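PDB 3WIW: glycosyl hydrolase family 88 from Pedobacter heparinus, which acts as an unsaturated glucuronyl hydrolase specific for heparin, probably splitting the terminal unsaturated sugar from heparin fragments. Local coordinates for residues 166-171 / 222-227; 215-220 / 230-235. All coordinates share one frame; numbering follows the deposited sequence.

In the fold
From the N terminus the chain first reaches 166-171, which runs into strand 170-172. It then forms helices 175-188 and 192-208 before 215-220 enters strand 219-222. Contact 1 closes this long loop of 50 residues when 222-227 returns to 166-171. Contact 2 closes a much shorter one, the beta hairpin of strands 219-222 and 229-233. The two cross, because their segments alternate along the chain. Strand 219-222 is the middle strand of the three-stranded antiparallel sheet they share. Val171 N bonds Ile220 O within the sheet, and Trp167 NE1 bonds Glu233 OE1 across it. The sheet sits beside the helices of the alpha6/alpha6 barrel.

Contact 1: 166-171 / 222-227; sequences HWQFPV and YDTLSG
This contact lies at one end of the small three-stranded antiparallel sheet that accompanies the alpha6/alpha6 barrel. It joins the start of strand 170-172 to the turn of the hairpin 219-222/229-233. Tyr222 closes the middle strand. Its backbone N gives a nearly straight hydrogen bond of 2.9 Å to Phe169 O, approaching from above the carbonyl plane. The ring stands beside the backbone N, anti to the carbonyl carbon (chi1 -68°). This brings its edge to the other segment: Tyr222 CE2 lies 3.7 Å from Val171 CG2, and Phe169 O also sits at that edge. Tyr222 OH bonds Asn208 ND2, so the ring links the sheet to helix 192-208. Tyr222 CB also packs loosely against CD1 of the buried Phe169, obliquely to its ring.

Asp223 turns its carboxylate back over its own loop. OD1 takes two backbone N-H groups, making an Asx turn and an Asx motif. Leu225 N meets the anti lone pair, while Ser226 N, 2.9 Å from Asp223 OD1, comes from above the carboxylate plane. Two bonds on one oxygen should hold the group firmly.

Thr224 receives the tip of Gln168, whose extended side chain reaches across from CG anti to its backbone N (chi1 174°). Thr224 N bonds Gln168 OE1 at 2.7 Å, from above the amide plane. With OG1 between the backbone N and the carbonyl carbon (chi1 65°), the hydroxyl adds a weak bond of 3.3 Å from Thr224 OG1 to the same Gln168 OE1. The methyl, anti to the carbonyl carbon, meets the stem of the same side chain: Thr224 CG2 comes 3.3 Å from Gln168 CG. It also touches Phe169 CB, 3.7 Å from Thr224 CG2. The turn ends at Gly227, whose positive phi favours a glycine, and Gly227 N hydrogen-bonds Asp223 O at 2.8 Å.

Contact 2: 215-220 / 230-235; sequences SSYHVI and LQRETH
Strands 219-222 and 229-233 form a beta hairpin, with a classic bulge where Leu230 and Gln231 face Ser221. Val219 and Glu233 are a hydrogen-bonded antiparallel pair. Val219 N to Glu233 O is 2.8 Å, and Glu233 N to Val219 O is 2.9 Å. Ile220 and Arg232 are the non-hydrogen-bonded pair beside them. Arg232 CB sits over the face of the Tyr217 ring, 3.7 Å from its centroid, as a CH-pi contact. Arg232 CG meets Ile220 CD1 at 3.7 Å. Arg232 CD reaches the far end of the ring, 3.8 Å from Tyr217 OH. The chain is extended to NE, and the guanidinium plane is turned 52° from the ring. An alanine in place of Tyr217 would remove the ring face under Arg232 CB and the carbons beside CD, and would probably leave the Arg232 chain less firmly held.

At the other end, the edge of His235 points to the face of His218 in an offset edge-to-face pair. His218 ND1 accepts from Gln236 N, and NE2 hydrogen-bonds OD1 of Asp174, the predicted proton donor. His235 NE2 bonds a bound buffer molecule, and Thr234 is a predicted substrate contact. These neighbours are consistent with this end forming part of the family 88 active-site wall.

Contact 1: 166-171 / 222-227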
loop_
_atom_site.group_PDB
_atom_site.type_symbol
_atom_site.label_atom_id
_atom_site.label_comp_id
_atom_site.label_asym_id
_atom_site.label_seq_id
_atom_site.Cartn_x
_atom_site.Cartn_y
_atom_site.Cartn_z
ATOM N N HIS A 166 -17.084 18.297 -1.371
ATOM C CA HIS A 166 -17.239 19.638 -0.826
ATOM C C HIS A 166 -15.959 20.244 -0.250
ATOM O O HIS A 166 -15.885 21.464 -0.075
ATOM C CB HIS A 166 -18.286 19.620 0.278
ATOM C CG HIS A 166 -17.848 18.857 1.485
ATOM N ND1 HIS A 166 -18.027 17.496 1.609
ATOM C CD2 HIS A 166 -17.194 19.253 2.604
ATOM C CE1 HIS A 166 -17.529 17.091 2.764
ATOM N NE2 HIS A 166 -17.011 18.137 3.384
ATOM N N TRP A 167 -14.960 19.416 0.062
ATOM C CA TRP A 167 -13.749 19.930 0.707
ATOM C C TRP A 167 -13.021 20.918 -0.172
ATOM O O TRP A 167 -12.916 20.740 -1.385
ATOM C CB TRP A 167 -12.756 18.825 1.061
ATOM C CG TRP A 167 -13.327 17.690 1.805
ATOM C CD1 TRP A 167 -13.311 17.495 3.159
ATOM C CD2 TRP A 167 -13.978 16.558 1.239
ATOM N NE1 TRP A 167 -13.926 16.308 3.467
ATOM C CE2 TRP A 167 -14.345 15.713 2.304
ATOM C CE3 TRP A 167 -14.301 16.180 -0.067
ATOM C CZ2 TRP A 167 -15.008 14.511 2.101
ATOM C CZ3 TRP A 167 -14.962 14.994 -0.267
ATOM C CH2 TRP A 167 -15.309 14.169 0.812
ATOM N N GLN A 168 -12.502 21.951 0.470
ATOM C CA GLN A 168 -11.657 22.926 -0.175
ATOM C C GLN A 168 -10.339 22.283 -0.606
ATOM O O GLN A 168 -9.824 22.533 -1.699
ATOM C CB GLN A 168 -11.412 24.048 0.826
ATOM C CG GLN A 168 -10.439 25.062 0.375
ATOM C CD GLN A 168 -10.504 26.338 1.188
ATOM O OE1 GLN A 168 -9.574 27.137 1.161
ATOM N NE2 GLN A 168 -11.611 26.539 1.904
ATOM N N PHE A 169 -9.789 21.440 0.257
ATOM C CA PHE A 169 -8.475 20.862 0.006
ATOM C C PHE A 169 -8.290 19.656 0.903
ATOM O O PHE A 169 -7.702 19.756 1.971
ATOM C CB PHE A 169 -7.384 21.923 0.247
ATOM C CG PHE A 169 -6.034 21.567 -0.331
ATOM C CD1 PHE A 169 -5.189 20.674 0.322
ATOM C CD2 PHE A 169 -5.602 22.140 -1.528
ATOM C CE1 PHE A 169 -3.946 20.345 -0.204
ATOM C CE2 PHE A 169 -4.353 21.809 -2.069
ATOM C CZ PHE A 169 -3.518 20.921 -1.401
ATOM N N PRO A 170 -8.818 18.511 0.469
ATOM C CA PRO A 170 -8.750 17.307 1.290
ATOM C C PRO A 170 -7.436 16.572 1.103
ATOM O O PRO A 170 -6.974 16.395 -0.043
ATOM C CB PRO A 170 -9.906 16.464 0.760
ATOM C CG PRO A 170 -9.986 16.852 -0.724
ATOM C CD PRO A 170 -9.565 18.297 -0.782
ATOM N N VAL A 171 -6.850 16.129 2.212
ATOM C CA VAL A 171 -5.637 15.300 2.182
ATOM C C VAL A 171 -5.910 14.056 3.017
ATOM O O VAL A 171 -6.302 14.152 4.189
ATOM C CB VAL A 171 -4.429 16.069 2.772
ATOM C CG1 VAL A 171 -3.165 15.187 2.748
ATOM C CG2 VAL A 171 -4.187 17.346 1.982
ATOM N N TYR A 222 -7.853 21.350 4.442
ATOM C CA TYR A 222 -7.100 22.581 4.648
ATOM C C TYR A 222 -7.698 23.778 3.930
ATOM O O TYR A 222 -8.433 23.626 2.948
ATOM C CB TYR A 222 -5.692 22.379 4.099
ATOM C CG TYR A 222 -4.825 21.396 4.857
ATOM C CD1 TYR A 222 -4.044 21.819 5.933
ATOM C CD2 TYR A 222 -4.743 20.060 4.470
ATOM C CE1 TYR A 222 -3.205 20.936 6.604
ATOM C CE2 TYR A 222 -3.919 19.158 5.157
ATOM C CZ TYR A 222 -3.149 19.612 6.221
ATOM O OH TYR A 222 -2.320 18.739 6.907
ATOM N N ASP A 223 -7.331 24.970 4.392
ATOM C CA ASP A 223 -7.629 26.202 3.691
ATOM C C ASP A 223 -6.549 26.370 2.640
ATOM O O ASP A 223 -5.355 26.376 2.963
ATOM C CB ASP A 223 -7.563 27.363 4.680
ATOM C CG ASP A 223 -7.974 28.685 4.072
ATOM O OD1 ASP A 223 -7.232 29.231 3.222
ATOM O OD2 ASP A 223 -9.031 29.201 4.478
ATOM N N THR A 224 -6.948 26.502 1.379
ATOM C CA THR A 224 -5.978 26.537 0.282
ATOM C C THR A 224 -5.067 27.752 0.279
ATOM O O THR A 224 -3.994 27.715 -0.314
ATOM C CB THR A 224 -6.651 26.529 -1.098
ATOM O OG1 THR A 224 -7.404 27.735 -1.265
ATOM C CG2 THR A 224 -7.548 25.327 -1.254
ATOM N N LEU A 225 -5.511 28.836 0.903
ATOM C CA LEU A 225 -4.738 30.069 0.921
ATOM C C LEU A 225 -3.870 30.191 2.173
ATOM O O LEU A 225 -2.681 30.534 2.083
ATOM C CB LEU A 225 -5.675 31.268 0.777
ATOM C CG LEU A 225 -6.324 31.409 -0.608
ATOM C CD1 LEU A 225 -7.250 32.606 -0.657
ATOM C CD2 LEU A 225 -5.276 31.515 -1.710
ATOM N N SER A 226 -4.457 29.891 3.332
ATOM C CA SER A 226 -3.756 30.063 4.606
ATOM C C SER A 226 -3.003 28.818 5.062
ATOM O O SER A 226 -2.097 28.901 5.900
ATOM C CB SER A 226 -4.727 30.492 5.703
ATOM O OG SER A 226 -5.534 29.399 6.093
ATOM N N GLY A 227 -3.391 27.664 4.523
ATOM C CA GLY A 227 -2.839 26.385 4.941
ATOM C C GLY A 227 -3.342 25.901 6.289
ATOM O O GLY A 227 -2.886 24.887 6.796
#

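Contact 2: 215-220 / 230-235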
loop_
_atom_site.group_PDB
_atom_site.type_symbol
_atom_site.label_atom_id
_atom_site.label_comp_id
_atom_site.label_asym_id
_atom_site.label_seq_id
_atom_site.Cartn_x
_atom_site.Cartn_y
_atom_site.Cartn_z
ATOM N N SER A 215 -2.461 7.703 16.953
ATOM C CA SER A 215 -3.463 7.300 15.964
ATOM C C SER A 215 -3.608 8.391 14.905
ATOM O O SER A 215 -3.310 9.565 15.149
ATOM C CB SER A 215 -4.817 7.025 16.623
ATOM O OG SER A 215 -5.394 8.189 17.191
ATOM N N SER A 216 -4.077 8.000 13.732
ATOM C CA SER A 216 -4.276 8.975 12.678
ATOM C C SER A 216 -5.757 9.163 12.331
ATOM O O SER A 216 -6.549 8.205 12.396
ATOM C CB SER A 216 -3.482 8.602 11.406
ATOM O OG SER A 216 -3.758 7.264 10.990
ATOM N N TYR A 217 -6.098 10.395 11.922
ATOM C CA TYR A 217 -7.329 10.696 11.195
ATOM C C TYR A 217 -7.251 10.134 9.782
ATOM O O TYR A 217 -6.158 9.832 9.263
ATOM C CB TYR A 217 -7.493 12.221 11.049
ATOM C CG TYR A 217 -7.761 12.938 12.351
ATOM C CD1 TYR A 217 -9.045 12.964 12.893
ATOM C CD2 TYR A 217 -6.742 13.584 13.048
ATOM C CE1 TYR A 217 -9.305 13.599 14.075
ATOM C CE2 TYR A 217 -6.986 14.231 14.236
ATOM C CZ TYR A 217 -8.273 14.236 14.748
ATOM O OH TYR A 217 -8.554 14.864 15.919
ATOM N N HIS A 218 -8.393 10.057 9.111
ATOM C CA HIS A 218 -8.359 9.707 7.699
ATOM C C HIS A 218 -8.122 10.960 6.845
ATOM O O HIS A 218 -7.166 11.003 6.063
ATOM C CB HIS A 218 -9.629 8.953 7.278
ATOM C CG HIS A 218 -9.490 8.267 5.956
ATOM N ND1 HIS A 218 -10.442 7.412 5.444
ATOM C CD2 HIS A 218 -8.497 8.327 5.032
ATOM C CE1 HIS A 218 -10.040 6.965 4.269
ATOM N NE2 HIS A 218 -8.864 7.510 3.996
ATOM N N VAL A 219 -8.987 11.970 6.987
ATOM C CA VAL A 219 -8.967 13.165 6.154
ATOM C C VAL A 219 -8.692 14.400 6.983
ATOM O O VAL A 219 -9.349 14.648 7.996
ATOM C CB VAL A 219 -10.335 13.375 5.469
ATOM C CG1 VAL A 219 -10.306 14.546 4.480
ATOM C CG2 VAL A 219 -10.721 12.138 4.745
ATOM N N ILE A 220 -7.718 15.179 6.547
ATOM C CA ILE A 220 -7.577 16.557 7.008
ATOM C C ILE A 220 -7.926 17.467 5.836
ATOM O O ILE A 220 -7.410 17.297 4.723
ATOM C CB ILE A 220 -6.134 16.842 7.488
ATOM C CG1 ILE A 220 -5.742 15.865 8.617
ATOM C CG2 ILE A 220 -5.980 18.298 7.945
ATOM C CD1 ILE A 220 -6.548 16.019 9.894
ATOM N N LEU A 230 -8.908 23.065 8.540
ATOM C CA LEU A 230 -10.323 23.399 8.702
ATOM C C LEU A 230 -11.136 22.264 9.335
ATOM O O LEU A 230 -12.004 22.510 10.173
ATOM C CB LEU A 230 -10.939 23.786 7.363
ATOM C CG LEU A 230 -10.321 25.003 6.691
ATOM C CD1 LEU A 230 -10.951 25.161 5.324
ATOM C CD2 LEU A 230 -10.520 26.270 7.551
ATOM N N GLN A 231 -10.879 21.025 8.926
ATOM C CA GLN A 231 -11.628 19.888 9.453
ATOM C C GLN A 231 -10.726 18.681 9.612
ATOM O O GLN A 231 -9.746 18.528 8.884
ATOM C CB GLN A 231 -12.811 19.518 8.541
ATOM C CG GLN A 231 -13.797 20.644 8.224
ATOM C CD GLN A 231 -14.663 21.041 9.412
ATOM O OE1 GLN A 231 -14.722 20.338 10.419
ATOM N NE2 GLN A 231 -15.338 22.179 9.294
ATOM N N ARG A 232 -11.095 17.812 10.556
ATOM C CA ARG A 232 -10.387 16.553 10.818
ATOM C C ARG A 232 -11.472 15.491 10.899
ATOM O O ARG A 232 -12.301 15.496 11.800
ATOM C CB ARG A 232 -9.588 16.601 12.128
ATOM C CG ARG A 232 -8.660 17.790 12.291
ATOM C CD ARG A 232 -8.093 17.887 13.704
ATOM N NE ARG A 232 -7.167 19.007 13.812
ATOM C CZ ARG A 232 -7.542 20.259 14.007
ATOM N NH1 ARG A 232 -6.624 21.214 14.078
ATOM N NH2 ARG A 232 -8.831 20.551 14.119
ATOM N N GLU A 233 -11.484 14.564 9.955
ATOM C CA GLU A 233 -12.623 13.663 9.844
ATOM C C GLU A 233 -12.286 12.334 9.198
ATOM O O GLU A 233 -11.224 12.164 8.604
ATOM C CB GLU A 233 -13.735 14.354 9.066
ATOM C CG GLU A 233 -13.376 14.611 7.613
ATOM C CD GLU A 233 -14.415 15.444 6.885
ATOM O OE1 GLU A 233 -14.615 15.209 5.667
ATOM O OE2 GLU A 233 -15.012 16.340 7.524
ATOM N N THR A 234 -13.177 11.364 9.353
ATOM C CA THR A 234 -12.969 10.076 8.713
ATOM C C THR A 234 -13.530 10.077 7.290
ATOM O O THR A 234 -14.315 10.942 6.896
ATOM C CB THR A 234 -13.559 8.915 9.527
ATOM O OG1 THR A 234 -12.985 7.703 9.023
ATOM C CG2 THR A 234 -15.094 8.852 9.409
ATOM N N HIS A 235 -13.138 9.077 6.524
ATOM C CA HIS A 235 -13.825 8.757 5.293
ATOM C C HIS A 235 -14.176 7.271 5.295
ATOM O O HIS A 235 -15.334 6.917 5.112
ATOM C CB HIS A 235 -13.003 9.168 4.068
ATOM C CG HIS A 235 -13.720 8.964 2.779
ATOM N ND1 HIS A 235 -14.815 9.717 2.411
ATOM C CD2 HIS A 235 -13.491 8.101 1.760
ATOM C CE1 HIS A 235 -15.235 9.320 1.223
ATOM N NE2 HIS A 235 -14.453 8.336 0.812
#